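Local coordinates for protein prophenoloxidase b (Marsupenaeus japonicus, PDB 3WKY) that probably oxidises monophenols and o-diphenols at a type 3 dicopper centre, serving as the hemolymph-type prophenoloxidase of a crustacean, at residues R12-L17 / V99-K104; K91-L96 / Y121-L126. All coordinates share one frame; numbering follows the deposited sequence.

Interactions 1 and 2 use opposite ends of one helix, 93-103: interaction 2 engages its first turn, interaction 1 its last. Their centres lie about 14 Å apart. Both also involve helix 109-122, whose C-terminal end supplies part of interaction 2, while its L116 packs on L14 of interaction 1. Helix 9-12 leads into segment 12-17 and sends L11 against L96 and L126. Neither contact belongs to the dicopper pocket, and their centres stand about 26 and 25 Å from the centre of the chain. One indirect link to the site runs through Y121, the first residue of segment 121-126, which hydrogen-bonds through its hydroxyl to H201, in sequence between the pocket residues H199 and H203.

Interaction 1 of 2, residues R12-L17 / V99-K104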
# COMPACT_ATOMS: atom_id res chain seq x y z
N ARG A 12 -37.64 31.52 -32.10
CA ARG A 12 -36.47 30.72 -32.42
C ARG A 12 -35.21 31.58 -32.49
O ARG A 12 -34.10 31.11 -32.23
CB ARG A 12 -36.68 30.02 -33.75
CG ARG A 12 -35.69 28.93 -34.07
CD ARG A 12 -36.23 28.04 -35.17
NE ARG A 12 -37.70 28.05 -35.16
CZ ARG A 12 -38.46 27.21 -35.86
NH1 ARG A 12 -37.90 26.28 -36.62
NH2 ARG A 12 -39.78 27.30 -35.79
N GLN A 13 -35.39 32.85 -32.85
CA GLN A 13 -34.27 33.77 -32.95
C GLN A 13 -33.66 34.10 -31.59
O GLN A 13 -32.52 34.55 -31.51
CB GLN A 13 -34.72 35.06 -33.65
CG GLN A 13 -34.99 34.90 -35.13
CD GLN A 13 -35.47 36.18 -35.78
OE1 GLN A 13 -35.94 37.10 -35.10
NE2 GLN A 13 -35.34 36.26 -37.09
N LEU A 14 -34.42 33.88 -30.52
CA LEU A 14 -33.94 34.16 -29.17
C LEU A 14 -32.82 33.20 -28.77
O LEU A 14 -32.04 33.50 -27.86
CB LEU A 14 -35.08 34.06 -28.17
CG LEU A 14 -36.35 34.82 -28.54
CD1 LEU A 14 -37.52 34.35 -27.69
CD2 LEU A 14 -36.14 36.31 -28.37
N PHE A 15 -32.74 32.05 -29.44
CA PHE A 15 -31.71 31.05 -29.16
C PHE A 15 -30.37 31.46 -29.77
O PHE A 15 -29.32 30.94 -29.39
CB PHE A 15 -32.10 29.70 -29.77
CG PHE A 15 -33.27 29.01 -29.09
CD1 PHE A 15 -34.58 29.31 -29.44
CD2 PHE A 15 -33.04 28.02 -28.14
CE1 PHE A 15 -35.65 28.66 -28.83
CE2 PHE A 15 -34.11 27.36 -27.53
CZ PHE A 15 -35.41 27.68 -27.87
N TYR A 16 -30.41 32.40 -30.72
CA TYR A 16 -29.22 32.72 -31.52
C TYR A 16 -28.20 33.63 -30.83
O TYR A 16 -28.54 34.38 -29.92
CB TYR A 16 -29.63 33.30 -32.87
CG TYR A 16 -30.32 32.30 -33.77
CD1 TYR A 16 -30.31 30.95 -33.46
CD2 TYR A 16 -30.98 32.71 -34.92
CE1 TYR A 16 -30.93 30.02 -34.27
CE2 TYR A 16 -31.60 31.78 -35.74
CZ TYR A 16 -31.58 30.44 -35.40
OH TYR A 16 -32.20 29.51 -36.21
N LEU A 17 -26.95 33.54 -31.30
CA LEU A 17 -25.84 34.33 -30.78
C LEU A 17 -25.87 34.50 -29.26
O LEU A 17 -25.90 35.63 -28.76
CB LEU A 17 -25.81 35.71 -31.47
CG LEU A 17 -25.82 35.70 -33.00
CD1 LEU A 17 -25.76 37.13 -33.55
CD2 LEU A 17 -24.67 34.87 -33.57
N VAL A 99 -40.34 39.18 -22.61
CA VAL A 99 -39.64 38.86 -21.36
C VAL A 99 -38.24 38.31 -21.64
O VAL A 99 -37.27 38.69 -20.98
CB VAL A 99 -40.46 37.88 -20.49
CG1 VAL A 99 -39.60 37.32 -19.36
CG2 VAL A 99 -41.69 38.57 -19.93
N ALA A 100 -38.15 37.43 -22.64
CA ALA A 100 -36.87 36.88 -23.08
C ALA A 100 -35.89 37.98 -23.48
O ALA A 100 -34.77 38.04 -22.98
CB ALA A 100 -37.09 35.92 -24.24
N ILE A 101 -36.32 38.84 -24.40
CA ILE A 101 -35.49 39.96 -24.88
C ILE A 101 -35.02 40.86 -23.74
O ILE A 101 -33.87 41.28 -23.71
CB ILE A 101 -36.25 40.80 -25.93
CG1 ILE A 101 -36.44 40.01 -27.23
CG2 ILE A 101 -35.51 42.10 -26.22
CD1 ILE A 101 -35.13 39.64 -27.90
N MET A 102 -35.91 41.15 -22.79
CA MET A 102 -35.57 42.02 -21.67
C MET A 102 -34.56 41.40 -20.71
O MET A 102 -33.66 42.08 -20.20
CB MET A 102 -36.82 42.44 -20.90
CG MET A 102 -36.53 43.37 -19.72
SD MET A 102 -38.00 44.10 -18.97
CE MET A 102 -38.66 45.00 -20.37
N VAL A 103 -34.70 40.10 -20.45
CA VAL A 103 -33.90 39.43 -19.42
C VAL A 103 -32.56 38.91 -19.94
O VAL A 103 -31.65 38.64 -19.15
CB VAL A 103 -34.71 38.29 -18.74
CG1 VAL A 103 -34.68 37.04 -19.60
CG2 VAL A 103 -34.17 38.00 -17.36
N LYS A 104 -32.44 38.79 -21.25
CA LYS A 104 -31.30 38.13 -21.89
C LYS A 104 -29.94 38.70 -21.49
O LYS A 104 -28.98 37.95 -21.32
CB LYS A 104 -31.46 38.16 -23.40
CG LYS A 104 -30.33 37.48 -24.15
CD LYS A 104 -30.51 37.63 -25.65
CE LYS A 104 -29.65 36.65 -26.41
NZ LYS A 104 -28.22 37.04 -26.53
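L14 makes the apolar part of this contact by dividing its two methyl groups between neighbouring residues of helix 93-103. CD1 meets A100 CB at 3.8 Å, and CD2 presses on I101 CD1 at 3.5 Å. The leucine and isoleucine side chains cross at about a right angle, with L14 CD2 against the CG1-CD1 arm of I101. The first torsion of L14 sets CG beside the backbone N (chi1 -49°), and from there the branch extends toward the helix while F15 turns its CB the other way. With A100 offering just a methyl, the backbones can come close, and the CA atoms of L14 and A100 are 7.3 Å apart.

The polar part falls to K104. Its CG stands anti to the backbone N (chi1 -179°) and the chain runs out extended until a bend at the last torsion turns NZ. This brings the amino group to 3.5 Å from L17 O, a distant approach rather than a hydrogen bond, in which the probable positive charge would be attracted to the carbonyl. On the way, CE passes 4.2 Å from L14 O, the carbonyl of a residue within the turn that Y16 N closes by bonding to Q13 O at 3.1 Å.

The contact thus ties the loop following helix 9-12 to the C-terminal end of helix 93-103, which belongs to the hemocyanin-type all-alpha domain. Helix 109-122 packs on L14 through L116 and on F15 through L113 and L116, and helix 22-29 places T22 against both I101 and K104.

Interaction 2 of 2, residues K91-L96 / Y121-L126; sequences KSLNVL and YERKDL
R123 meets L93 and L96 where two helices of the hemocyanin-type all-alpha domain come together, the type I beta turn R123-L126 at the C-terminal end of helix 109-122 facing the start of helix 93-103, whose N-cap S92 accepts from V95 N through OG. The arginine slides past both leucines in the opposite direction, its CD 4.0 Å from L96 CD2 and its NE 3.6 Å from L93 CD2. Two of its nitrogens grip D125 in a side-on salt bridge: NH2 reaches OD2 at 2.9 Å nearly in the guanidinium plane, whereas the bond from NE to OD1 is tilted 26° out of it. NH1 also bonds to A90 O, just ahead of the helix. One water joins the segments, accepting from R123 NH2 at 3.1 Å and donating weakly to K91 O. An alanine in place of R123 would probably leave the D125 carboxylate and A90 O without this partner and open a gap beside the two leucines.

D125 meets L93 tip to tip, OD2 3.5 Å from L93 CD2. L126, the last residue of the turn, reaches L96 tip to tip and slides past L93, its CD2 3.9 Å from L93 CD2.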
# COMPACT_ATOMS: atom_id res chain seq x y z
N LYS A 91 -48.48 35.18 -20.33
CA LYS A 91 -49.85 35.09 -20.84
C LYS A 91 -49.93 34.83 -22.34
O LYS A 91 -50.95 34.32 -22.81
CB LYS A 91 -50.67 36.32 -20.44
CG LYS A 91 -50.12 37.64 -20.94
CD LYS A 91 -50.89 38.78 -20.30
CE LYS A 91 -50.87 40.03 -21.16
NZ LYS A 91 -51.68 41.11 -20.54
N SER A 92 -48.87 35.14 -23.08
CA SER A 92 -48.86 34.86 -24.51
C SER A 92 -47.44 34.71 -25.05
O SER A 92 -46.48 35.06 -24.38
CB SER A 92 -49.55 36.00 -25.28
OG SER A 92 -48.76 37.18 -25.25
N LEU A 93 -47.33 34.20 -26.28
CA LEU A 93 -46.02 34.07 -26.92
C LEU A 93 -45.37 35.43 -27.20
O LEU A 93 -44.15 35.56 -27.16
CB LEU A 93 -46.12 33.23 -28.19
CG LEU A 93 -46.54 31.78 -27.93
CD1 LEU A 93 -46.58 30.99 -29.23
CD2 LEU A 93 -45.59 31.12 -26.92
N ASN A 94 -46.19 36.45 -27.48
CA ASN A 94 -45.66 37.80 -27.65
C ASN A 94 -45.04 38.32 -26.36
O ASN A 94 -43.95 38.89 -26.37
CB ASN A 94 -46.75 38.76 -28.15
CG ASN A 94 -47.04 38.59 -29.63
OD1 ASN A 94 -46.13 38.48 -30.45
ND2 ASN A 94 -48.33 38.56 -29.98
N VAL A 95 -45.74 38.11 -25.25
CA VAL A 95 -45.22 38.49 -23.95
C VAL A 95 -43.98 37.67 -23.57
O VAL A 95 -43.01 38.20 -23.01
CB VAL A 95 -46.30 38.36 -22.86
CG1 VAL A 95 -45.70 38.49 -21.48
CG2 VAL A 95 -47.39 39.42 -23.08
N LEU A 96 -44.00 36.38 -23.89
CA LEU A 96 -42.82 35.53 -23.67
C LEU A 96 -41.61 36.10 -24.41
O LEU A 96 -40.54 36.27 -23.83
CB LEU A 96 -43.10 34.09 -24.12
CG LEU A 96 -41.90 33.15 -24.29
CD1 LEU A 96 -41.09 33.08 -23.01
CD2 LEU A 96 -42.36 31.75 -24.70
N TYR A 121 -40.84 22.43 -23.94
CA TYR A 121 -41.41 21.17 -23.48
C TYR A 121 -42.62 21.40 -22.59
O TYR A 121 -43.60 20.66 -22.64
CB TYR A 121 -40.37 20.31 -22.74
CG TYR A 121 -39.40 19.66 -23.69
CD1 TYR A 121 -39.76 18.53 -24.40
CD2 TYR A 121 -38.12 20.19 -23.88
CE1 TYR A 121 -38.90 17.94 -25.29
CE2 TYR A 121 -37.25 19.60 -24.77
CZ TYR A 121 -37.65 18.47 -25.47
OH TYR A 121 -36.80 17.87 -26.36
N GLU A 122 -42.57 22.44 -21.77
CA GLU A 122 -43.61 22.66 -20.76
C GLU A 122 -44.82 23.42 -21.32
O GLU A 122 -45.95 23.16 -20.91
CB GLU A 122 -43.04 23.39 -19.54
CG GLU A 122 -42.42 22.47 -18.50
CD GLU A 122 -43.41 21.44 -17.97
OE1 GLU A 122 -43.36 20.28 -18.42
OE2 GLU A 122 -44.24 21.80 -17.11
N ARG A 123 -44.58 24.34 -22.24
CA ARG A 123 -45.71 25.10 -22.81
C ARG A 123 -46.44 24.26 -23.84
O ARG A 123 -45.82 23.64 -24.71
CB ARG A 123 -45.25 26.42 -23.42
CG ARG A 123 -44.91 27.51 -22.40
CD ARG A 123 -44.61 28.84 -23.10
NE ARG A 123 -45.79 29.42 -23.76
CZ ARG A 123 -46.57 30.35 -23.21
NH1 ARG A 123 -46.30 30.81 -21.99
NH2 ARG A 123 -47.62 30.82 -23.87
N LYS A 124 -47.77 24.25 -23.76
CA LYS A 124 -48.58 23.46 -24.68
C LYS A 124 -48.69 24.08 -26.07
O LYS A 124 -48.99 23.38 -27.04
CB LYS A 124 -49.98 23.24 -24.11
CG LYS A 124 -50.01 22.36 -22.87
CD LYS A 124 -51.35 22.46 -22.17
CE LYS A 124 -51.36 21.68 -20.86
NZ LYS A 124 -51.31 20.21 -21.10
N ASP A 125 -48.42 25.38 -26.17
CA ASP A 125 -48.52 26.06 -27.46
C ASP A 125 -47.19 26.08 -28.21
O ASP A 125 -47.08 26.70 -29.28
CB ASP A 125 -49.10 27.47 -27.30
CG ASP A 125 -48.32 28.33 -26.32
OD1 ASP A 125 -47.37 27.82 -25.68
OD2 ASP A 125 -48.67 29.52 -26.18
N LEU A 126 -46.20 25.39 -27.65
CA LEU A 126 -44.89 25.27 -28.28
C LEU A 126 -44.54 23.81 -28.50
O LEU A 126 -44.96 22.94 -27.73
CB LEU A 126 -43.81 25.93 -27.41
CG LEU A 126 -43.85 27.45 -27.25
CD1 LEU A 126 -42.68 27.92 -26.39
CD2 LEU A 126 -43.82 28.12 -28.62
O HOH W 1 -50.30 31.76 -22.53